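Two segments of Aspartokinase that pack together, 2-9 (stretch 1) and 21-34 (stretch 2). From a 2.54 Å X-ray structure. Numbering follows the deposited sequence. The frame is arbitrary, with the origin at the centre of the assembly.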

# COMPACT_ATOMS: atom_id res chain seq x y z
N ALA A 2 2.57 33.28 0.25
CA ALA A 2 2.13 32.53 1.41
C ALA A 2 1.79 31.09 1.04
O ALA A 2 2.60 30.19 1.28
CB ALA A 2 0.93 33.21 2.07
N LEU A 3 0.62 30.88 0.45
CA LEU A 3 0.15 29.52 0.11
C LEU A 3 0.89 28.90 -1.07
O LEU A 3 0.67 29.27 -2.23
CB LEU A 3 -1.35 29.51 -0.16
CG LEU A 3 -1.95 28.12 -0.40
CD1 LEU A 3 -1.59 27.19 0.75
CD2 LEU A 3 -3.46 28.19 -0.58
N ILE A 4 1.75 27.93 -0.76
CA ILE A 4 2.64 27.32 -1.74
C ILE A 4 2.40 25.81 -1.80
O ILE A 4 2.43 25.14 -0.77
CB ILE A 4 4.11 27.55 -1.35
CG1 ILE A 4 4.41 29.03 -1.19
CG2 ILE A 4 5.05 26.92 -2.36
CD1 ILE A 4 5.80 29.31 -0.65
N VAL A 5 2.17 25.28 -3.00
CA VAL A 5 2.15 23.84 -3.18
C VAL A 5 3.50 23.39 -3.70
O VAL A 5 3.94 23.85 -4.75
CB VAL A 5 1.09 23.40 -4.19
CG1 VAL A 5 1.09 21.87 -4.32
CG2 VAL A 5 -0.30 23.92 -3.81
N GLN A 6 4.17 22.51 -2.96
CA GLN A 6 5.44 21.95 -3.42
C GLN A 6 5.31 20.46 -3.76
O GLN A 6 4.54 19.74 -3.14
CB GLN A 6 6.54 22.14 -2.36
CG GLN A 6 6.80 23.59 -1.96
CD GLN A 6 7.95 23.72 -0.98
OE1 GLN A 6 8.46 22.73 -0.46
NE2 GLN A 6 8.37 24.95 -0.73
N LYS A 7 6.05 20.02 -4.77
CA LYS A 7 6.07 18.61 -5.14
C LYS A 7 7.51 18.15 -5.23
O LYS A 7 8.37 18.89 -5.69
CB LYS A 7 5.33 18.34 -6.46
CG LYS A 7 6.22 17.81 -7.58
CD LYS A 7 6.03 16.32 -7.85
CE LYS A 7 7.03 15.85 -8.91
NZ LYS A 7 6.81 14.47 -9.41
N PHE A 8 7.76 16.92 -4.78
CA PHE A 8 9.09 16.34 -4.79
C PHE A 8 9.06 14.99 -5.46
O PHE A 8 8.28 14.11 -5.09
CB PHE A 8 9.62 16.20 -3.36
CG PHE A 8 9.86 17.52 -2.67
CD1 PHE A 8 8.86 18.12 -1.93
CD2 PHE A 8 11.09 18.15 -2.76
CE1 PHE A 8 9.08 19.33 -1.28
CE2 PHE A 8 11.32 19.36 -2.12
CZ PHE A 8 10.32 19.96 -1.38
N GLY A 9 9.92 14.83 -6.47
CA GLY A 9 9.97 13.60 -7.23
C GLY A 9 10.71 12.48 -6.53
O GLY A 9 11.28 12.67 -5.46
N ALA A 21 16.54 16.08 4.28
CA ALA A 21 16.91 17.36 3.68
C ALA A 21 15.70 18.17 3.20
O ALA A 21 15.60 19.37 3.47
CB ALA A 21 17.86 17.14 2.53
N VAL A 22 14.79 17.53 2.49
CA VAL A 22 13.61 18.23 2.01
C VAL A 22 12.80 18.71 3.20
O VAL A 22 12.37 19.86 3.26
CB VAL A 22 12.74 17.37 1.05
CG1 VAL A 22 13.15 15.91 1.10
CG2 VAL A 22 11.25 17.56 1.35
N ALA A 23 12.62 17.82 4.17
CA ALA A 23 11.97 18.17 5.42
C ALA A 23 12.56 19.46 5.99
O ALA A 23 11.84 20.33 6.48
CB ALA A 23 12.10 17.02 6.42
N GLN A 24 13.88 19.57 5.92
CA GLN A 24 14.57 20.76 6.38
C GLN A 24 14.10 21.98 5.59
O GLN A 24 13.67 22.97 6.19
CB GLN A 24 16.08 20.60 6.25
CG GLN A 24 16.86 21.11 7.46
CD GLN A 24 16.43 20.44 8.75
OE1 GLN A 24 16.42 19.21 8.85
NE2 GLN A 24 16.08 21.24 9.74
N ARG A 25 14.15 21.89 4.27
CA ARG A 25 13.75 23.01 3.41
C ARG A 25 12.29 23.40 3.62
O ARG A 25 11.97 24.59 3.68
CB ARG A 25 13.97 22.70 1.93
CG ARG A 25 13.44 23.80 1.01
CD ARG A 25 13.18 23.30 -0.41
NE ARG A 25 14.39 22.74 -1.01
CZ ARG A 25 15.30 23.46 -1.66
NH1 ARG A 25 15.14 24.77 -1.81
NH2 ARG A 25 16.37 22.87 -2.18
N ILE A 26 11.41 22.41 3.73
CA ILE A 26 10.01 22.68 4.00
C ILE A 26 9.89 23.52 5.27
O ILE A 26 9.23 24.57 5.27
CB ILE A 26 9.18 21.39 4.15
CG1 ILE A 26 9.24 20.56 2.87
CG2 ILE A 26 7.73 21.72 4.47
CD1 ILE A 26 8.38 19.32 2.91
N LYS A 27 10.53 23.07 6.35
CA LYS A 27 10.55 23.82 7.60
C LYS A 27 10.99 25.27 7.36
O LYS A 27 10.30 26.21 7.78
CB LYS A 27 11.44 23.14 8.63
N ARG A 28 12.14 25.44 6.69
CA ARG A 28 12.65 26.78 6.40
C ARG A 28 11.61 27.60 5.64
O ARG A 28 11.40 28.78 5.94
CB ARG A 28 13.96 26.73 5.60
CG ARG A 28 15.02 25.78 6.16
CD ARG A 28 16.41 26.10 5.61
NE ARG A 28 16.39 26.38 4.18
CZ ARG A 28 16.74 25.50 3.24
NH1 ARG A 28 17.14 24.28 3.59
NH2 ARG A 28 16.68 25.84 1.96
N THR A 29 10.96 26.96 4.66
CA THR A 29 9.91 27.60 3.87
C THR A 29 8.74 28.08 4.72
O THR A 29 8.24 29.19 4.55
CB THR A 29 9.35 26.64 2.80
OG1 THR A 29 10.39 26.23 1.90
CG2 THR A 29 8.23 27.32 2.02
N VAL A 30 8.30 27.22 5.63
CA VAL A 30 7.21 27.57 6.53
C VAL A 30 7.57 28.78 7.38
O VAL A 30 6.80 29.72 7.49
CB VAL A 30 6.86 26.40 7.46
CG1 VAL A 30 5.87 26.86 8.53
CG2 VAL A 30 6.30 25.22 6.66
N GLN A 31 8.76 28.74 7.96
CA GLN A 31 9.21 29.84 8.81
C GLN A 31 9.27 31.13 8.01
O GLN A 31 9.27 32.23 8.58
CB GLN A 31 10.58 29.54 9.39
CG GLN A 31 10.69 28.18 10.03
CD GLN A 31 11.41 28.24 11.36
OE1 GLN A 31 12.32 27.45 11.62
NE2 GLN A 31 11.01 29.19 12.20
N GLY A 32 9.33 31.00 6.69
CA GLY A 32 9.34 32.15 5.81
C GLY A 32 8.05 32.93 5.90
O GLY A 32 7.98 34.11 5.53
N GLY A 33 7.01 32.28 6.41
CA GLY A 33 5.73 32.92 6.56
C GLY A 33 4.75 32.33 5.57
O GLY A 33 3.83 33.00 5.12
N ASN A 34 4.96 31.06 5.26
CA ASN A 34 4.17 30.40 4.24
C ASN A 34 3.43 29.18 4.75
O ASN A 34 3.87 28.52 5.68
CB ASN A 34 5.07 29.99 3.08
CG ASN A 34 5.80 31.16 2.50
OD1 ASN A 34 5.18 32.13 2.06
ND2 ASN A 34 7.12 31.10 2.51

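The helix of stretch 2 runs nearly antiparallel to the strand of stretch 1, at 168° between their N-to-C directions and 10.8 Å at closest approach. Ile-4, Gln-6 and Phe-8 all direct their CA-to-CB bonds toward the helix, in keeping with the alternation of side chains along a strand, and the contact is built on these three residues together with Ala-2.

Val-22 makes the first contact. Its CG2 methyl lies 3.8 Å from the centroid of the Phe-8 ring and only 11° off the ring normal, a CH-pi arrangement over one face; the same CG2 is 3.8 Å from CZ of Phe-8. One turn later, the CA-to-CB bond of Ile-26 points sideways, yet the extended mt side chain brings CD1 to 4.2 Å from CE1 of Phe-8, while its CG1 lies 4.1 Å from OE1 of Gln-6. Ile-26 thus bridges two successive inward-facing residues of the strand.

Thr-29 continues the row. Its OG1 donates a hydrogen bond to the carbonyl O of Arg-25 (2.9 Å), so the hydroxyl is engaged within the helix; OG1 also lies 3.6 Å from NE2 of Gln-6, which is hydrogen-bonded elsewhere in the structure. The CG2 methyl of Thr-29 meets CD1 of Ile-4 at 4.1 Å.

Beyond the helix, Gly-33 adopts a positive phi of 110°, a conformation in which a CB would be jammed against the preceding carbonyl oxygen. The chain then places Asn-34 beside the start of stretch 1, its CA 4.1 Å from that of Ala-2. The Asn-34 side chain is anchored back to the helix by a hydrogen bond from ND2 to the Thr-29 O (3.0 Å). Its CG packs against CD1 of Ile-4 at 3.7 Å, and its CB approaches the O of Ala-2 at 3.1 Å. No clear hydrogen bond joins the stretches, which together bury 392 Å².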